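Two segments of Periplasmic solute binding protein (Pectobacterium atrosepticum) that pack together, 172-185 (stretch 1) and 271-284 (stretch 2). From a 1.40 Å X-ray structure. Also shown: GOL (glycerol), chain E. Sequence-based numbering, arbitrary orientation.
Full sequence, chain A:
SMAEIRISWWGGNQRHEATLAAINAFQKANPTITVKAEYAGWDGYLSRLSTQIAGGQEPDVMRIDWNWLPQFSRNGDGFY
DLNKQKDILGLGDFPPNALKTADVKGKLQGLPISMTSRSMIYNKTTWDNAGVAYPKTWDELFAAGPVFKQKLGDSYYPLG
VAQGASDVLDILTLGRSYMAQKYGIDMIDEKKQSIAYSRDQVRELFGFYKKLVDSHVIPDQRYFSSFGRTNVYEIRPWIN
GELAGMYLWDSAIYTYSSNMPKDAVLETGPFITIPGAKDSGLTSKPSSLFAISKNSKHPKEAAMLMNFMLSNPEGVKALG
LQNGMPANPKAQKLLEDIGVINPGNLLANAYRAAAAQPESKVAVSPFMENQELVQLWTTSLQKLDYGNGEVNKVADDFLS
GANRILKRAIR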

# COMPACT_ATOMS: atom_id res chain seq x y z
N LEU A 172 -10.77 -0.73 -5.86
CA LEU A 172 -11.44 -1.69 -4.96
C LEU A 172 -11.39 -1.17 -3.53
O LEU A 172 -12.36 -1.24 -2.78
CB LEU A 172 -10.80 -3.06 -5.02
CG LEU A 172 -11.36 -4.11 -4.06
CD1 LEU A 172 -12.80 -4.40 -4.43
CD2 LEU A 172 -10.52 -5.37 -4.13
N THR A 173 -10.23 -0.65 -3.15
CA THR A 173 -10.02 -0.18 -1.79
C THR A 173 -10.79 1.11 -1.55
O THR A 173 -11.34 1.33 -0.48
CB THR A 173 -8.52 0.02 -1.51
OG1 THR A 173 -7.84 -1.21 -1.78
CG2 THR A 173 -8.29 0.43 -0.09
N LEU A 174 -10.83 1.97 -2.56
CA LEU A 174 -11.64 3.19 -2.49
C LEU A 174 -13.13 2.85 -2.24
O LEU A 174 -13.80 3.45 -1.40
CB LEU A 174 -11.49 4.01 -3.77
CG LEU A 174 -12.08 5.42 -3.77
CD1 LEU A 174 -11.34 6.36 -2.84
CD2 LEU A 174 -12.12 6.00 -5.18
N GLY A 175 -13.60 1.86 -3.00
CA GLY A 175 -14.97 1.34 -2.86
C GLY A 175 -15.17 0.76 -1.46
O GLY A 175 -16.19 1.01 -0.81
N ARG A 176 -14.21 -0.02 -1.00
CA ARG A 176 -14.25 -0.58 0.37
C ARG A 176 -14.39 0.53 1.42
O ARG A 176 -15.14 0.39 2.40
CB ARG A 176 -13.00 -1.40 0.66
CG ARG A 176 -13.03 -2.02 2.04
CD ARG A 176 -11.82 -1.67 2.84
NE ARG A 176 -11.87 -2.09 4.24
CZ ARG A 176 -11.70 -1.26 5.26
NH1 ARG A 176 -11.41 0.01 5.05
NH2 ARG A 176 -11.77 -1.72 6.50
N SER A 177 -13.65 1.63 1.23
CA SER A 177 -13.68 2.74 2.17
C SER A 177 -15.08 3.39 2.16
O SER A 177 -15.68 3.65 3.22
CB SER A 177 -12.57 3.76 1.83
OG SER A 177 -12.43 4.78 2.80
N TYR A 178 -15.60 3.60 0.96
CA TYR A 178 -16.98 4.09 0.79
C TYR A 178 -18.00 3.22 1.54
O TYR A 178 -18.85 3.71 2.28
CB TYR A 178 -17.34 4.13 -0.70
CG TYR A 178 -18.80 4.45 -0.99
CD1 TYR A 178 -19.27 5.76 -0.95
CD2 TYR A 178 -19.70 3.44 -1.35
CE1 TYR A 178 -20.60 6.06 -1.23
CE2 TYR A 178 -21.03 3.74 -1.65
CZ TYR A 178 -21.47 5.05 -1.58
OH TYR A 178 -22.78 5.37 -1.85
N MET A 179 -17.90 1.92 1.32
CA MET A 179 -18.84 0.96 1.93
C MET A 179 -18.68 0.87 3.44
O MET A 179 -19.65 0.62 4.16
CB MET A 179 -18.71 -0.41 1.29
CG MET A 179 -19.03 -0.45 -0.20
SD MET A 179 -20.79 -0.22 -0.69
CE MET A 179 -21.45 -1.84 -0.22
N ALA A 180 -17.46 1.08 3.93
CA ALA A 180 -17.23 1.09 5.38
C ALA A 180 -17.90 2.32 6.01
O ALA A 180 -18.50 2.24 7.08
CB ALA A 180 -15.76 1.08 5.71
N GLN A 181 -17.78 3.46 5.33
CA GLN A 181 -18.46 4.69 5.74
C GLN A 181 -19.96 4.54 5.76
O GLN A 181 -20.64 4.99 6.69
CB GLN A 181 -18.11 5.82 4.80
CG GLN A 181 -16.66 6.24 4.92
CD GLN A 181 -16.31 7.33 3.94
OE1 GLN A 181 -17.16 7.79 3.18
NE2 GLN A 181 -15.06 7.75 3.95
N LYS A 182 -20.47 3.89 4.72
CA LYS A 182 -21.93 3.75 4.53
C LYS A 182 -22.58 2.76 5.49
O LYS A 182 -23.65 3.00 6.04
CB LYS A 182 -22.25 3.29 3.11
CG LYS A 182 -23.75 3.18 2.86
CD LYS A 182 -24.07 3.37 1.40
CE LYS A 182 -25.55 3.67 1.23
NZ LYS A 182 -26.10 2.96 0.05
N TYR A 183 -21.92 1.63 5.63
CA TYR A 183 -22.46 0.48 6.35
C TYR A 183 -21.71 0.06 7.61
O TYR A 183 -22.23 -0.75 8.38
CB TYR A 183 -22.52 -0.72 5.41
CG TYR A 183 -23.43 -0.54 4.23
CD1 TYR A 183 -24.82 -0.54 4.39
CD2 TYR A 183 -22.91 -0.40 2.95
CE1 TYR A 183 -25.66 -0.40 3.31
CE2 TYR A 183 -23.75 -0.24 1.86
CZ TYR A 183 -25.13 -0.25 2.05
OH TYR A 183 -25.99 -0.10 1.01
N GLY A 184 -20.49 0.55 7.81
CA GLY A 184 -19.71 0.17 9.00
C GLY A 184 -19.28 -1.28 9.02
O GLY A 184 -19.05 -1.85 10.10
N ILE A 185 -19.17 -1.89 7.83
CA ILE A 185 -18.68 -3.26 7.71
C ILE A 185 -17.53 -3.32 6.70
O ILE A 185 -17.40 -2.42 5.85
CB ILE A 185 -19.78 -4.29 7.33
CG1 ILE A 185 -20.31 -4.08 5.91
CG2 ILE A 185 -20.92 -4.20 8.33
CD1 ILE A 185 -20.95 -5.33 5.33
C1 GOL E . -10.71 8.98 0.37
O1 GOL E . -10.24 10.34 0.45
C2 GOL E . -11.37 8.34 1.61
O2 GOL E . -11.92 9.31 2.48
C3 GOL E . -10.44 7.60 2.55
O3 GOL E . -10.26 6.28 2.03
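Stretch 2 271-284: FITIPGAKDSGLTS

The side chain of a single glutamine makes three of the five hydrogen bonds here: Q181, on a helix, reads the backbone of an irregular segment at both ends of its amide. Q181 NE2 donates to I272 O (2.9 Å) and to S280 O (3.0 Å), while Q181 OE1 accepts from I274 N (3.0 Å), so one side chain ties together two parts of stretch 2 that lie eight residues apart. With chi1 at m and chi2 at t, the side chain is extended, and no other residue of stretch 1 has as much of its surface covered by this contact.

Stretch 2 has no regular helix or strand, and several of its backbone groups are paired with Q181. It leaves I272 in extended conformation, reverses through a type II turn from I274 to A277, with G276 at positive phi, and then returns along the helix. That returning leg runs antiparallel to it: D279 CA lies 4.7 Å from Q181 CA, and G281 CA 4.5 Å from S177 CA, one helical turn earlier. Farther along, T283 CG2 meets T173 CG2 at 3.8 Å.

The helix also contributes its own backbone. K278 N donates to Q181 O at 2.9 Å, near the helix end, where G184 departs from helical geometry with positive phi. K278 then lays its aliphatic chain there, K278 CE 3.3 Å from K182 O.

G281 permits the closest approach. Its phi is positive, and an ideal CB on G281 would stand 2.8 Å from S177 OG, a clash, and 3.1 Å from Q181 CG. Without one, S177 OG can donate to G281 O at 2.7 Å; the same carbonyl, G281 O, accepts from T283 OG1 at 2.9 Å.

I274 adds apolar packing: I274 CD1 sits 3.6 Å from K182 CB and 3.8 Å from Y178 CE1. The rule is economical: one glutamine for several backbone groups, and glycine where the chains come closest.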

# COMPACT_ATOMS: atom_id res chain seq x y z
N PHE A 271 -9.97 13.75 2.94
CA PHE A 271 -10.47 12.41 3.07
C PHE A 271 -11.96 12.41 2.77
O PHE A 271 -12.79 12.82 3.58
CB PHE A 271 -10.16 11.86 4.45
CG PHE A 271 -8.72 11.51 4.61
CD1 PHE A 271 -7.79 12.49 4.89
CD2 PHE A 271 -8.29 10.23 4.42
CE1 PHE A 271 -6.45 12.19 5.01
CE2 PHE A 271 -6.94 9.93 4.51
CZ PHE A 271 -6.02 10.91 4.83
N ILE A 272 -12.29 11.92 1.59
CA ILE A 272 -13.66 11.98 1.08
C ILE A 272 -14.56 11.14 1.98
O ILE A 272 -14.30 9.97 2.23
CB ILE A 272 -13.75 11.51 -0.38
CG1 ILE A 272 -12.81 12.36 -1.25
CG2 ILE A 272 -15.19 11.59 -0.89
CD1 ILE A 272 -12.63 11.83 -2.65
N THR A 273 -15.66 11.73 2.42
CA THR A 273 -16.55 11.06 3.38
C THR A 273 -18.02 11.31 3.07
O THR A 273 -18.39 12.38 2.60
CB THR A 273 -16.25 11.54 4.81
OG1 THR A 273 -14.84 11.40 5.06
CG2 THR A 273 -16.98 10.74 5.83
N ILE A 274 -18.83 10.28 3.31
CA ILE A 274 -20.30 10.39 3.28
C ILE A 274 -20.72 11.28 4.45
O ILE A 274 -20.30 11.03 5.57
CB ILE A 274 -21.01 9.02 3.45
CG1 ILE A 274 -20.72 8.08 2.27
CG2 ILE A 274 -22.53 9.19 3.55
CD1 ILE A 274 -21.15 6.65 2.47
N PRO A 275 -21.54 12.31 4.19
CA PRO A 275 -22.05 13.08 5.31
C PRO A 275 -22.76 12.13 6.29
O PRO A 275 -23.53 11.26 5.87
CB PRO A 275 -23.03 14.06 4.64
CG PRO A 275 -22.53 14.17 3.23
CD PRO A 275 -22.09 12.78 2.91
N GLY A 276 -22.44 12.24 7.57
CA GLY A 276 -23.05 11.37 8.60
C GLY A 276 -22.56 9.94 8.58
O GLY A 276 -23.23 9.02 9.04
N ALA A 277 -21.36 9.76 8.05
CA ALA A 277 -20.77 8.43 7.95
C ALA A 277 -20.71 7.73 9.29
O ALA A 277 -20.50 8.36 10.33
CB ALA A 277 -19.36 8.50 7.36
N LYS A 278 -20.81 6.42 9.23
CA LYS A 278 -20.78 5.57 10.43
C LYS A 278 -19.36 5.28 10.90
O LYS A 278 -19.11 4.92 12.06
CB LYS A 278 -21.47 4.25 10.15
CG LYS A 278 -22.90 4.37 9.67
CD LYS A 278 -23.58 3.02 9.84
CE LYS A 278 -24.92 2.88 9.11
NZ LYS A 278 -26.10 3.09 10.00
N ASP A 279 -18.45 5.40 9.96
CA ASP A 279 -17.04 5.10 10.16
C ASP A 279 -16.25 5.99 9.22
O ASP A 279 -16.76 6.38 8.18
CB ASP A 279 -16.74 3.65 9.82
CG ASP A 279 -15.36 3.22 10.28
OD1 ASP A 279 -15.19 2.99 11.49
OD2 ASP A 279 -14.45 3.11 9.44
N SER A 280 -15.01 6.30 9.58
CA SER A 280 -14.16 7.13 8.72
C SER A 280 -13.75 6.40 7.45
O SER A 280 -13.47 7.03 6.43
CB SER A 280 -12.92 7.58 9.47
OG SER A 280 -12.07 6.47 9.71
N GLY A 281 -13.67 5.08 7.52
CA GLY A 281 -13.17 4.31 6.38
C GLY A 281 -11.67 4.50 6.14
O GLY A 281 -11.17 4.10 5.11
N LEU A 282 -10.98 5.10 7.11
CA LEU A 282 -9.52 5.29 7.03
C LEU A 282 -8.85 3.95 6.92
O LEU A 282 -9.09 3.05 7.71
CB LEU A 282 -8.98 6.02 8.26
CG LEU A 282 -7.48 6.33 8.30
CD1 LEU A 282 -7.12 7.26 7.17
CD2 LEU A 282 -7.03 6.88 9.64
N THR A 283 -8.00 3.83 5.92
CA THR A 283 -7.45 2.53 5.52
C THR A 283 -5.94 2.56 5.67
O THR A 283 -5.25 3.30 4.98
CB THR A 283 -7.86 2.22 4.08
OG1 THR A 283 -9.30 2.25 4.01
CG2 THR A 283 -7.36 0.86 3.61
N SER A 284 -5.46 1.77 6.62
CA SER A 284 -4.05 1.74 6.99
C SER A 284 -3.53 0.33 7.17
O SER A 284 -4.27 -0.58 7.53
CB SER A 284 -3.80 2.51 8.30
OG SER A 284 -4.35 3.82 8.29
O HOH W 1 -11.11 1.17 7.52